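Local structure of phosphoribosylaminoimidazole-succinocarboxamide synthase (Saccharomyces cerevisiae, 2CNQ) at residues A[28-33]-A[75-80]; A[56-61]-A[105-110]; A[112-117]-A[230-235]; A[120-125]-A[240-245]. The protein catalyses the ATP-dependent joining of 4-carboxy-5-aminoimidazole ribotide and aspartate to give SAICAR, a step of de novo purine biosynthesis. One frame throughout, in Å; residues are numbered along the deposited sequence. Where two conformers were deposited one is given.

The four contacts illustrate how nucleotide sites are assembled from distant parts of a chain. Contacts 1, 2 and 3 all touch the same ADP: the centre of contact 1 lies about 10 Å from that of contact 2 and about 14 Å from that of contact 3. The first two share neighbouring strands, joined by Phe-33 N and Leu-107 O at 2.8 Å, and also line a second nucleotide pocket. Ser-61 of contact 2 meets Val-235 of contact 3. Contact 4 lies across the chain's centre from contact 1, about 28 Å away between centres, and holds one of the bound AMZ molecules. Contacts 3 and 4 share strands 113-122 and 228-245, linking the two sites.

Contact 1. Residues A[28-33]-A[75-80]; sequences AGTLLF and HLVDIA. With ADP (adenosine-5'-diphosphate), chain B.
One imidazole edge serves two partners here: His-75 points it at the face of Phe-33 and, with the neighbouring ring atom, holds the adenine of ADP. The T-shaped pair has its centroids 5.5 Å apart and its planes at 79°. His-75 CE1 stands 4.2 Å from Phe-33 CE1, over the rim of the phenyl ring instead of its middle. Beside it, His-75 ND1 accepts a hydrogen bond of 2.9 Å from ADP N6, moderately bent at 150°, so the amino group of the base meets a ring whose rotation the phenyl face also limits.

Phe-33 reaches this position from strand 30-35 because its CG lies anti to the backbone N (chi1 -167°), bringing the CE2-CZ edge up to the sugar and C8. Its CE2 comes within 3.4 Å of ADP O4', which lies near the ring plane, and its CZ within 3.5 Å of ADP C8. Trimming Phe-33 to an alanine would probably leave the CE1 edge of His-75 facing a gap and free the imidazole to turn away from the adenine amino group. Further back on the same strand, Leu-31 CD1 rests 3.7 Å from ADP C2.

A second touch is apolar: in the conformer described, Thr-30 CG2 lies 4.0 Å from Val-77 CG2, the two side chains crossing at about a right angle. The hydroxyl of Thr-30 is bonded to Asp-27. Strand 30-35 belongs to an antiparallel sheet, and the loop after strand 73-74 closes over it; together they form part of the adenine pocket of this ATP-dependent ligase.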
# COMPACT_ATOMS: atom_id res chain seq x y z
N ALA A 28 12.85 5.42 -20.92
CA ALA A 28 13.91 5.43 -19.98
C ALA A 28 13.52 5.94 -18.62
O ALA A 28 14.11 5.57 -17.65
CB ALA A 28 15.06 6.24 -20.54
N GLY A 29 12.57 6.84 -18.54
CA GLY A 29 12.21 7.43 -17.28
C GLY A 29 10.87 7.06 -16.73
O GLY A 29 10.49 7.58 -15.70
N THR A 30 10.14 6.21 -17.40
CA THR A 30 8.75 6.07 -17.10
C THR A 30 8.35 4.65 -17.14
O THR A 30 8.80 3.87 -17.97
CB THR A 30 8.02 6.79 -18.25
OG1 THR A 30 8.63 8.07 -18.48
CG2 THR A 30 6.59 6.98 -17.93
N LEU A 31 7.48 4.32 -16.20
CA LEU A 31 6.98 2.98 -16.04
C LEU A 31 5.50 2.98 -16.22
O LEU A 31 4.80 3.90 -15.87
CB LEU A 31 7.28 2.48 -14.65
CG LEU A 31 8.73 2.46 -14.28
CD1 LEU A 31 8.82 2.18 -12.80
CD2 LEU A 31 9.50 1.47 -15.08
N LEU A 32 5.03 1.86 -16.74
CA LEU A 32 3.63 1.50 -16.76
C LEU A 32 3.46 0.58 -15.57
O LEU A 32 4.00 -0.50 -15.52
CB LEU A 32 3.30 0.82 -18.06
CG LEU A 32 1.94 0.22 -18.16
CD1 LEU A 32 0.92 1.28 -18.00
CD2 LEU A 32 1.80 -0.54 -19.44
N PHE A 33 2.71 1.06 -14.59
CA PHE A 33 2.66 0.47 -13.28
C PHE A 33 1.27 -0.13 -13.13
O PHE A 33 0.33 0.58 -12.86
CB PHE A 33 2.90 1.64 -12.33
CG PHE A 33 3.19 1.28 -10.92
CD1 PHE A 33 2.28 1.53 -9.92
CD2 PHE A 33 4.39 0.78 -10.59
CE1 PHE A 33 2.60 1.28 -8.61
CE2 PHE A 33 4.73 0.53 -9.27
CZ PHE A 33 3.81 0.78 -8.30
N HIS A 75 4.95 10.12 -7.77
CA HIS A 75 5.51 9.54 -8.97
C HIS A 75 4.63 9.60 -10.17
O HIS A 75 5.04 9.16 -11.22
CB HIS A 75 5.96 8.12 -8.75
CG HIS A 75 4.92 7.14 -8.45
ND1 HIS A 75 5.23 5.81 -8.54
CD2 HIS A 75 3.63 7.23 -8.10
CE1 HIS A 75 4.16 5.13 -8.24
NE2 HIS A 75 3.18 5.96 -7.96
N LEU A 76 3.42 10.09 -10.06
CA LEU A 76 2.56 10.04 -11.21
C LEU A 76 3.10 10.94 -12.29
O LEU A 76 3.52 12.05 -12.04
CB LEU A 76 1.20 10.54 -10.85
CG LEU A 76 0.49 9.74 -9.80
CD1 LEU A 76 -0.84 10.39 -9.51
CD2 LEU A 76 0.32 8.29 -10.21
N VAL A 77 3.04 10.48 -13.52
CA VAL A 77 3.24 11.33 -14.65
C VAL A 77 1.98 12.15 -14.82
O VAL A 77 0.88 11.67 -14.80
CB VAL A 77 3.53 10.51 -15.89
CG1 VAL A 77 3.59 11.37 -17.12
CG2 VAL A 77 4.82 9.76 -15.71
N ASP A 78 2.17 13.41 -15.12
CA ASP A 78 1.05 14.22 -15.54
C ASP A 78 0.45 13.66 -16.82
O ASP A 78 1.13 13.35 -17.79
CB ASP A 78 1.53 15.63 -15.80
CG ASP A 78 1.94 16.34 -14.55
OD1 ASP A 78 1.73 15.81 -13.44
OD2 ASP A 78 2.49 17.45 -14.68
N ILE A 79 -0.84 13.51 -16.81
CA ILE A 79 -1.53 13.13 -18.01
C ILE A 79 -2.18 14.44 -18.44
O ILE A 79 -2.91 15.03 -17.64
CB ILE A 79 -2.51 11.99 -17.69
CG1 ILE A 79 -1.77 10.74 -17.19
CG2 ILE A 79 -3.32 11.61 -18.91
CD1 ILE A 79 -0.68 10.29 -18.11
N ALA A 80 -1.90 14.93 -19.66
CA ALA A 80 -2.51 16.15 -20.11
C ALA A 80 -4.01 16.06 -20.03
O ALA A 80 -4.59 15.00 -20.08
CB ALA A 80 -2.09 16.44 -21.50
PB ADP B . 5.95 -5.85 -4.10
O1B ADP B . 5.12 -5.16 -3.11
O2B ADP B . 7.39 -5.69 -3.83
O3B ADP B . 5.69 -7.25 -4.36
PA ADP B . 4.40 -4.54 -6.11
O1A ADP B . 3.71 -3.67 -5.16
O2A ADP B . 3.66 -5.64 -6.73
O3A ADP B . 5.73 -5.10 -5.48
O5' ADP B . 5.00 -3.70 -7.29
C5' ADP B . 5.49 -2.39 -7.19
C4' ADP B . 6.99 -2.41 -7.29
O4' ADP B . 7.36 -1.18 -7.90
C3' ADP B . 7.69 -2.42 -5.96
O3' ADP B . 8.98 -2.96 -6.10
C2' ADP B . 7.84 -0.95 -5.67
O2' ADP B . 8.83 -0.66 -4.73
C1' ADP B . 8.19 -0.45 -7.02
N9 ADP B . 7.94 0.94 -7.27
C8 ADP B . 6.90 1.66 -6.83
N7 ADP B . 6.88 2.88 -7.30
C5 ADP B . 7.97 2.95 -8.08
C6 ADP B . 8.54 3.95 -8.91
N6 ADP B . 7.96 5.13 -9.03
N1 ADP B . 9.70 3.72 -9.51
C2 ADP B . 10.25 2.51 -9.41
N3 ADP B . 9.78 1.47 -8.74
C4 ADP B . 8.65 1.71 -8.07

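Contact 2. Residues A[56-61]-A[105-110]; sequences LLTKLS and RSLLVH. With ADP (adenosine-5'-diphosphate), chain B.
Next to Thr-58, the helix residue that meets Arg-105 and Leu-107, a single carbonyl oxygen is gripped twice: Leu-57 O accepts Ser-61 OG at 2.8 Å and Ser-61 N at 2.9 Å. The two donors come from opposite faces of the carbonyl plane, the hydroxyl tilted 24° from it. Ser-61 OG in turn takes a bond from Val-235 N, which fastens the helix to strand 228-245. The motif is a helix packed on a beta-sheet, with helix 53-67 lying against an outermost strand, 106-110, of the four-stranded antiparallel sheet.

Thr-58 does the work across this buried interface, and its two branches divide the task. The hydroxyl lies anti to the carbonyl carbon (chi1 -62°), a placement that lets OG1 bond back to Gly-54 O in its own helix while standing 3.1 Å from Arg-105 O. The methyl takes the other direction, tip to tip with Leu-107, CG2 meeting CD2 at 3.7 Å. It also lies 4.0 Å from Ser-106 N.

Arg-105 sends its guanidinium to Asp-37 outside the segments, while Lys-59 curls toward the strand end and pairs with Asp-104. Beyond Leu-107 the strand turns to nucleotides: Leu-108 N bonds to O5 of an AMZ in a second pocket, distinct from the Arg-122 and Arg-242 site, and at the far end His-110 O accepts the amino group ADP N6 at 3.0 Å, with an N-H...O angle of 158°.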
# COMPACT_ATOMS: atom_id res chain seq x y z
N LEU A 56 -8.98 -1.04 -7.83
CA LEU A 56 -9.17 -0.37 -6.56
C LEU A 56 -7.90 0.18 -6.04
O LEU A 56 -7.84 1.32 -5.58
CB LEU A 56 -9.82 -1.32 -5.60
CG LEU A 56 -10.25 -0.71 -4.29
CD1 LEU A 56 -11.42 -1.46 -3.79
CD2 LEU A 56 -9.17 -0.72 -3.26
N LEU A 57 -6.83 -0.58 -6.09
CA LEU A 57 -5.58 -0.08 -5.57
C LEU A 57 -5.14 1.12 -6.33
O LEU A 57 -4.59 2.04 -5.76
CB LEU A 57 -4.52 -1.13 -5.65
CG LEU A 57 -4.80 -2.43 -4.95
CD1 LEU A 57 -3.66 -3.36 -5.19
CD2 LEU A 57 -5.09 -2.25 -3.51
N THR A 58 -5.36 1.10 -7.62
CA THR A 58 -4.97 2.18 -8.46
C THR A 58 -5.78 3.39 -8.14
O THR A 58 -5.26 4.45 -7.89
CB THR A 58 -5.13 1.78 -9.92
OG1 THR A 58 -4.28 0.69 -10.20
CG2 THR A 58 -4.76 2.89 -10.83
N LYS A 59 -7.09 3.24 -8.18
CA LYS A 59 -7.95 4.37 -7.98
C LYS A 59 -7.79 4.95 -6.60
O LYS A 59 -7.81 6.14 -6.42
CB LYS A 59 -9.38 3.92 -8.19
CG LYS A 59 -9.68 3.44 -9.60
CD LYS A 59 -9.44 4.45 -10.72
CE LYS A 59 -9.59 3.75 -12.08
NZ LYS A 59 -9.70 4.71 -13.21
N LEU A 60 -7.64 4.11 -5.62
CA LEU A 60 -7.49 4.60 -4.27
C LEU A 60 -6.17 5.31 -4.13
O LEU A 60 -6.08 6.34 -3.52
CB LEU A 60 -7.65 3.47 -3.29
CG LEU A 60 -7.71 3.88 -1.84
CD1 LEU A 60 -8.67 5.00 -1.57
CD2 LEU A 60 -8.09 2.68 -1.04
N SER A 61 -5.14 4.74 -4.72
CA SER A 61 -3.88 5.45 -4.72
C SER A 61 -4.04 6.80 -5.33
O SER A 61 -3.52 7.76 -4.81
CB SER A 61 -2.85 4.69 -5.51
OG SER A 61 -2.44 3.52 -4.87
N ARG A 105 -6.29 0.27 -14.08
CA ARG A 105 -5.44 -0.36 -13.10
C ARG A 105 -4.00 -0.01 -13.36
O ARG A 105 -3.12 -0.63 -12.81
CB ARG A 105 -5.60 -1.85 -13.13
CG ARG A 105 -5.30 -2.45 -14.45
CD ARG A 105 -5.36 -3.92 -14.46
NE ARG A 105 -6.69 -4.43 -14.23
CZ ARG A 105 -7.10 -5.09 -13.16
NH1 ARG A 105 -6.31 -5.29 -12.15
NH2 ARG A 105 -8.31 -5.59 -13.11
N SER A 106 -3.75 1.00 -14.18
CA SER A 106 -2.42 1.32 -14.58
C SER A 106 -2.13 2.74 -14.30
O SER A 106 -2.91 3.63 -14.60
CB SER A 106 -2.24 1.07 -16.06
OG SER A 106 -2.42 -0.28 -16.36
N LEU A 107 -0.95 2.97 -13.80
CA LEU A 107 -0.45 4.31 -13.62
C LEU A 107 0.78 4.46 -14.44
O LEU A 107 1.61 3.58 -14.49
CB LEU A 107 -0.15 4.59 -12.17
CG LEU A 107 -1.39 4.52 -11.31
CD1 LEU A 107 -1.00 4.62 -9.88
CD2 LEU A 107 -2.35 5.60 -11.64
N LEU A 108 0.90 5.60 -15.05
CA LEU A 108 2.11 5.99 -15.72
C LEU A 108 2.89 6.76 -14.70
O LEU A 108 2.41 7.76 -14.21
CB LEU A 108 1.75 6.86 -16.90
CG LEU A 108 2.87 7.19 -17.81
CD1 LEU A 108 3.34 5.98 -18.53
CD2 LEU A 108 2.42 8.25 -18.76
N VAL A 109 4.05 6.26 -14.36
CA VAL A 109 4.78 6.83 -13.27
C VAL A 109 6.19 7.05 -13.68
O VAL A 109 6.75 6.40 -14.53
CB VAL A 109 4.73 5.94 -12.02
CG1 VAL A 109 3.29 5.69 -11.62
CG2 VAL A 109 5.45 4.67 -12.19
N HIS A 110 6.78 8.01 -13.03
CA HIS A 110 8.16 8.25 -13.18
C HIS A 110 8.93 7.22 -12.41
O HIS A 110 8.64 6.95 -11.27
CB HIS A 110 8.46 9.61 -12.58
CG HIS A 110 7.87 10.74 -13.33
ND1 HIS A 110 8.40 11.18 -14.52
CD2 HIS A 110 6.81 11.54 -13.07
CE1 HIS A 110 7.68 12.19 -14.97
NE2 HIS A 110 6.72 12.45 -14.09
PB ADP B . 5.95 -5.85 -4.10
O1B ADP B . 5.12 -5.16 -3.11
O2B ADP B . 7.39 -5.69 -3.83
O3B ADP B . 5.69 -7.25 -4.36
PA ADP B . 4.40 -4.54 -6.11
O1A ADP B . 3.71 -3.67 -5.16
O2A ADP B . 3.66 -5.64 -6.73
O3A ADP B . 5.73 -5.10 -5.48
O5' ADP B . 5.00 -3.70 -7.29
C5' ADP B . 5.49 -2.39 -7.19
C4' ADP B . 6.99 -2.41 -7.29
O4' ADP B . 7.36 -1.18 -7.90
C3' ADP B . 7.69 -2.42 -5.96
O3' ADP B . 8.98 -2.96 -6.10
C2' ADP B . 7.84 -0.95 -5.67
O2' ADP B . 8.83 -0.66 -4.73
C1' ADP B . 8.19 -0.45 -7.02
N9 ADP B . 7.94 0.94 -7.27
C8 ADP B . 6.90 1.66 -6.83
N7 ADP B . 6.88 2.88 -7.30
C5 ADP B . 7.97 2.95 -8.08
C6 ADP B . 8.54 3.95 -8.91
N6 ADP B . 7.96 5.13 -9.03
N1 ADP B . 9.70 3.72 -9.51
C2 ADP B . 10.25 2.51 -9.41
N3 ADP B . 9.78 1.47 -8.74
C4 ADP B . 8.65 1.71 -8.07

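Contact 3. Residues A[112-117]-A[230-235]; sequences HKLIPL and ILVDEV. With ADP (adenosine-5'-diphosphate), chain B.
His-112 lays the flat of its imidazole over Ile-230, the two side chains crossing at about a right angle. This is a CH-pi contact: Ile-230 CG1 lies 3.9 Å from the centroid of the His-112 ring and only 16° off its normal. Ile-230 keeps CG1 anti to the carbonyl carbon (chi1 -48°), which sets both branches against that face, CG2 reaching His-112 CD2 at 3.8 Å. A serine in place of His-112 would probably strip that cover from Ile-230 and open a gap beside the adenine, whose amino nitrogen N6 lies at the edge of the ring.

Leu-114 and Val-232 approach obliquely, CD2 to CG2 at 3.7 Å. Together they floor one face of the base, with Leu-31 over the other. The two strands are not neighbours, since strand 211-223 runs between them in the mixed sheet.

The polar grip comes from the backbone. His-112 N donates a nearly straight bond, 169°, to ADP N1 at 3.2 Å, while Asp-233 N makes a weak one to ADP N7 at 3.1 Å. A donor aimed at N1, combined with the carbonyl of His-110 at N6, is consistent with a pocket that prefers adenine over guanine.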
# COMPACT_ATOMS: atom_id res chain seq x y z
N HIS A 112 11.61 6.24 -10.12
CA HIS A 112 12.34 6.97 -9.14
C HIS A 112 13.28 6.08 -8.45
O HIS A 112 13.03 4.90 -8.28
CB HIS A 112 11.42 7.60 -8.11
CG HIS A 112 10.87 8.89 -8.58
ND1 HIS A 112 11.66 10.00 -8.68
CD2 HIS A 112 9.64 9.25 -9.00
CE1 HIS A 112 10.95 11.00 -9.14
NE2 HIS A 112 9.72 10.57 -9.35
N LYS A 113 14.33 6.69 -7.96
CA LYS A 113 15.17 6.04 -7.01
C LYS A 113 14.41 5.90 -5.75
O LYS A 113 13.89 6.86 -5.21
CB LYS A 113 16.39 6.88 -6.78
CG LYS A 113 17.36 6.20 -5.87
CD LYS A 113 18.63 6.96 -5.69
CE LYS A 113 19.43 7.05 -6.95
NZ LYS A 113 20.82 7.48 -6.66
N LEU A 114 14.30 4.68 -5.30
CA LEU A 114 13.51 4.40 -4.15
C LEU A 114 14.35 4.48 -2.92
O LEU A 114 15.50 4.17 -2.93
CB LEU A 114 12.88 3.02 -4.22
CG LEU A 114 12.04 2.82 -5.45
CD1 LEU A 114 11.51 1.41 -5.45
CD2 LEU A 114 11.01 3.93 -5.54
N ILE A 115 13.75 4.93 -1.84
CA ILE A 115 14.38 4.84 -0.54
C ILE A 115 14.08 3.46 -0.06
O ILE A 115 12.94 3.02 -0.09
CB ILE A 115 13.78 5.88 0.39
CG1 ILE A 115 14.05 7.27 -0.17
CG2 ILE A 115 14.34 5.73 1.77
CD1 ILE A 115 13.46 8.37 0.66
N PRO A 116 15.09 2.71 0.32
CA PRO A 116 14.94 1.29 0.51
C PRO A 116 14.36 0.92 1.85
O PRO A 116 14.96 0.22 2.65
CB PRO A 116 16.36 0.79 0.37
CG PRO A 116 17.15 1.90 0.94
CD PRO A 116 16.51 3.09 0.37
N LEU A 117 13.18 1.41 2.11
CA LEU A 117 12.47 1.15 3.33
C LEU A 117 11.04 0.97 3.02
O LEU A 117 10.51 1.61 2.14
CB LEU A 117 12.54 2.35 4.27
CG LEU A 117 13.91 2.75 4.73
CD1 LEU A 117 13.84 4.08 5.43
CD2 LEU A 117 14.49 1.70 5.65
N ILE A 230 9.66 11.63 -2.72
CA ILE A 230 8.60 11.39 -3.64
C ILE A 230 7.76 10.29 -3.07
O ILE A 230 8.27 9.25 -2.70
CB ILE A 230 9.14 10.92 -5.00
CG1 ILE A 230 10.27 11.79 -5.48
CG2 ILE A 230 8.03 10.85 -5.99
CD1 ILE A 230 9.93 13.15 -5.73
N LEU A 231 6.46 10.46 -3.07
CA LEU A 231 5.57 9.40 -2.71
C LEU A 231 5.38 8.54 -3.93
O LEU A 231 4.99 9.01 -4.98
CB LEU A 231 4.27 10.01 -2.26
CG LEU A 231 3.30 9.04 -1.63
CD1 LEU A 231 3.83 8.42 -0.40
CD2 LEU A 231 2.03 9.79 -1.33
N VAL A 232 5.72 7.28 -3.80
CA VAL A 232 5.69 6.36 -4.91
C VAL A 232 4.77 5.20 -4.59
O VAL A 232 4.01 5.23 -3.64
CB VAL A 232 7.09 5.90 -5.30
CG1 VAL A 232 7.96 7.09 -5.58
CG2 VAL A 232 7.70 5.03 -4.26
N ASP A 233 4.79 4.21 -5.43
CA ASP A 233 4.09 2.99 -5.18
C ASP A 233 2.60 3.24 -5.05
O ASP A 233 2.05 3.96 -5.85
CB ASP A 233 4.70 2.23 -4.02
CG ASP A 233 4.32 0.80 -4.00
OD1 ASP A 233 4.78 0.06 -4.88
OD2 ASP A 233 3.58 0.43 -3.07
N GLU A 234 1.99 2.55 -4.12
CA GLU A 234 0.62 2.74 -3.80
C GLU A 234 0.51 3.44 -2.48
O GLU A 234 1.40 3.42 -1.67
CB GLU A 234 -0.12 1.42 -3.76
CG GLU A 234 0.23 0.58 -2.56
CD GLU A 234 -0.46 -0.73 -2.54
OE1 GLU A 234 0.16 -1.66 -1.99
OE2 GLU A 234 -1.58 -0.84 -3.05
N VAL A 235 -0.63 4.05 -2.29
CA VAL A 235 -0.84 4.88 -1.13
C VAL A 235 -2.16 4.54 -0.51
O VAL A 235 -3.18 4.63 -1.16
CB VAL A 235 -0.81 6.35 -1.51
CG1 VAL A 235 -0.97 7.16 -0.27
CG2 VAL A 235 0.45 6.69 -2.23
PB ADP B . 5.95 -5.85 -4.10
O1B ADP B . 5.12 -5.16 -3.11
O2B ADP B . 7.39 -5.69 -3.83
O3B ADP B . 5.69 -7.25 -4.36
PA ADP B . 4.40 -4.54 -6.11
O1A ADP B . 3.71 -3.67 -5.16
O2A ADP B . 3.66 -5.64 -6.73
O3A ADP B . 5.73 -5.10 -5.48
O5' ADP B . 5.00 -3.70 -7.29
C5' ADP B . 5.49 -2.39 -7.19
C4' ADP B . 6.99 -2.41 -7.29
O4' ADP B . 7.36 -1.18 -7.90
C3' ADP B . 7.69 -2.42 -5.96
O3' ADP B . 8.98 -2.96 -6.10
C2' ADP B . 7.84 -0.95 -5.67
O2' ADP B . 8.83 -0.66 -4.73
C1' ADP B . 8.19 -0.45 -7.02
N9 ADP B . 7.94 0.94 -7.27
C8 ADP B . 6.90 1.66 -6.83
N7 ADP B . 6.88 2.88 -7.30
C5 ADP B . 7.97 2.95 -8.08
C6 ADP B . 8.54 3.95 -8.91
N6 ADP B . 7.96 5.13 -9.03
N1 ADP B . 9.70 3.72 -9.51
C2 ADP B . 10.25 2.51 -9.41
N3 ADP B . 9.78 1.47 -8.74
C4 ADP B . 8.65 1.71 -8.07

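Contact 4. Residues A[120-125]-A[240-245]; sequences IVRGYI and SSRFWN. With AMZ (aminoimidazole 4-carboxamide ribonucleotide), chain C.
Ahead of Arg-242 and Trp-244, which meet Arg-122 and Tyr-124, the segment opens at Ser-240, whose CA lies 3.4 Å from AMZ N3. Ser-241 follows, its hydroxyl bonded to Thr-237 and Thr-216. Arg-242 then stretches out fully from CG to NE and lays one guanidinium face over AMZ C3. Its NH2 donates to AMZ OP2 at 2.7 Å, the oxygen lying in the guanidinium plane.

Arg-122 grips the same oxygen from the other strand: its NH1 reaches AMZ OP2 at 2.9 Å in an almost straight bond, 177°, while its NH2 takes AMZ OP1 at 2.9 Å. The two arginines thus form a phosphate-binding clamp, Arg-122 NH1 and Arg-242 NH2 4.2 Å apart with OP2 bridging them and Asp-215 pairing with Arg-242. In the mixed sheet strand 211-223 separates strands 113-122 and 228-245, so the clamp spans an intervening strand.

Two residues on, Trp-244 turns its indole edge toward the face of Tyr-124 in an offset T-shaped pair, six-membered ring to phenol ring 5.8 Å between centroids and planes at 73°. The side chains slide past each other in opposite directions, bringing Trp-244 CZ3 to 3.7 Å from Tyr-124 CB, and both rest on Ile-212 of strand 211-223.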
# COMPACT_ATOMS: atom_id res chain seq x y z
N ILE A 120 6.60 2.53 7.08
CA ILE A 120 5.41 2.22 7.82
C ILE A 120 5.20 3.26 8.87
O ILE A 120 6.12 3.64 9.58
CB ILE A 120 5.51 0.86 8.43
CG1 ILE A 120 5.61 -0.19 7.35
CG2 ILE A 120 4.38 0.57 9.37
CD1 ILE A 120 6.17 -1.48 7.83
N VAL A 121 3.98 3.72 8.98
CA VAL A 121 3.54 4.56 10.06
C VAL A 121 2.43 3.86 10.75
O VAL A 121 1.53 3.37 10.13
CB VAL A 121 3.08 5.93 9.58
CG1 VAL A 121 2.66 6.75 10.77
CG2 VAL A 121 4.16 6.61 8.83
N ARG A 122 2.53 3.84 12.07
CA ARG A 122 1.52 3.23 12.90
C ARG A 122 0.88 4.28 13.75
O ARG A 122 1.53 4.93 14.53
CB ARG A 122 2.10 2.18 13.77
CG ARG A 122 2.87 1.15 13.01
CD ARG A 122 3.45 0.14 13.95
NE ARG A 122 4.36 -0.73 13.26
CZ ARG A 122 4.01 -1.84 12.66
NH1 ARG A 122 2.81 -2.33 12.77
NH2 ARG A 122 4.91 -2.46 11.95
N GLY A 123 -0.41 4.43 13.60
CA GLY A 123 -1.16 5.26 14.50
C GLY A 123 -1.68 4.51 15.68
O GLY A 123 -1.98 5.10 16.72
N TYR A 124 -1.82 3.21 15.53
CA TYR A 124 -2.45 2.35 16.47
C TYR A 124 -1.64 1.12 16.53
O TYR A 124 -1.03 0.70 15.55
CB TYR A 124 -3.85 2.00 16.02
CG TYR A 124 -4.75 3.18 15.94
CD1 TYR A 124 -4.63 4.10 14.93
CD2 TYR A 124 -5.73 3.37 16.88
CE1 TYR A 124 -5.46 5.18 14.87
CE2 TYR A 124 -6.57 4.46 16.81
CZ TYR A 124 -6.42 5.35 15.81
OH TYR A 124 -7.24 6.43 15.71
N ILE A 125 -1.64 0.49 17.69
CA ILE A 125 -0.78 -0.63 17.88
C ILE A 125 -1.47 -1.90 17.52
O ILE A 125 -2.45 -2.29 18.13
CB ILE A 125 -0.20 -0.63 19.28
CG1 ILE A 125 0.92 -1.63 19.35
CG2 ILE A 125 -1.21 -0.83 20.39
CD1 ILE A 125 1.76 -1.50 20.58
N SER A 240 -1.88 -1.84 1.55
CA SER A 240 -0.80 -1.16 2.20
C SER A 240 -1.13 -0.71 3.60
O SER A 240 -0.27 -0.16 4.25
CB SER A 240 -0.35 0.01 1.40
OG SER A 240 -1.27 1.05 1.44
N SER A 241 -2.34 -0.92 4.05
CA SER A 241 -2.83 -0.32 5.26
C SER A 241 -3.75 -1.21 5.97
O SER A 241 -4.29 -2.14 5.39
CB SER A 241 -3.63 0.93 4.91
OG SER A 241 -2.97 1.70 3.95
N ARG A 242 -4.01 -0.87 7.22
CA ARG A 242 -5.09 -1.45 7.95
C ARG A 242 -6.10 -0.38 8.21
O ARG A 242 -5.78 0.69 8.68
CB ARG A 242 -4.61 -2.04 9.24
CG ARG A 242 -3.84 -3.28 9.01
CD ARG A 242 -3.25 -3.74 10.29
NE ARG A 242 -2.51 -4.97 10.08
CZ ARG A 242 -1.29 -5.19 10.48
NH1 ARG A 242 -0.80 -6.38 10.30
NH2 ARG A 242 -0.55 -4.25 11.04
N PHE A 243 -7.33 -0.70 7.84
CA PHE A 243 -8.44 0.18 7.96
C PHE A 243 -9.46 -0.44 8.86
O PHE A 243 -9.92 -1.53 8.59
CB PHE A 243 -9.05 0.43 6.61
CG PHE A 243 -8.17 1.10 5.65
CD1 PHE A 243 -8.00 0.59 4.38
CD2 PHE A 243 -7.53 2.26 5.96
CE1 PHE A 243 -7.24 1.26 3.45
CE2 PHE A 243 -6.75 2.91 5.04
CZ PHE A 243 -6.62 2.41 3.77
N TRP A 244 -9.82 0.29 9.89
CA TRP A 244 -10.78 -0.15 10.85
C TRP A 244 -11.96 0.76 10.83
O TRP A 244 -11.87 1.92 10.56
CB TRP A 244 -10.19 -0.13 12.23
CG TRP A 244 -9.05 -1.03 12.39
CD1 TRP A 244 -8.77 -2.14 11.67
CD2 TRP A 244 -8.06 -0.94 13.38
NE1 TRP A 244 -7.66 -2.73 12.15
CE2 TRP A 244 -7.20 -2.01 13.22
CE3 TRP A 244 -7.80 -0.02 14.40
CZ2 TRP A 244 -6.13 -2.23 14.04
CZ3 TRP A 244 -6.73 -0.22 15.21
CH2 TRP A 244 -5.89 -1.31 15.02
N ASN A 245 -13.10 0.19 11.13
CA ASN A 245 -14.29 0.97 11.27
C ASN A 245 -14.26 1.69 12.59
O ASN A 245 -14.14 1.08 13.64
CB ASN A 245 -15.46 0.02 11.18
CG ASN A 245 -16.76 0.72 11.22
OD1 ASN A 245 -17.31 1.02 10.15
ND2 ASN A 245 -17.27 0.98 12.37
O5 AMZ C . 3.68 -4.45 1.33
C6 AMZ C . 4.43 -4.47 2.29
N2 AMZ C . 5.69 -4.89 2.22
C3A AMZ C . 3.99 -3.99 3.58
C7A AMZ C . 2.73 -3.55 3.89
N3 AMZ C . 1.64 -3.36 3.13
N1 AMZ C . 4.75 -3.95 4.69
C5 AMZ C . 4.00 -3.49 5.65
N AMZ C . 2.75 -3.25 5.18
C1 AMZ C . 1.67 -2.67 5.93
C2 AMZ C . 0.71 -3.67 6.51
C3 AMZ C . 0.17 -2.94 7.70
O2 AMZ C . -0.82 -2.06 7.22
O1 AMZ C . -0.26 -4.02 5.54
O AMZ C . 2.25 -2.05 7.05
C AMZ C . 1.38 -2.16 8.17
C4 AMZ C . 2.11 -2.78 9.32
O3 AMZ C . 2.24 -4.17 9.07
P AMZ C . 2.83 -5.10 10.23
OP1 AMZ C . 4.28 -4.78 10.37
O4 AMZ C . 2.59 -6.50 9.72
OP2 AMZ C . 2.09 -4.82 11.50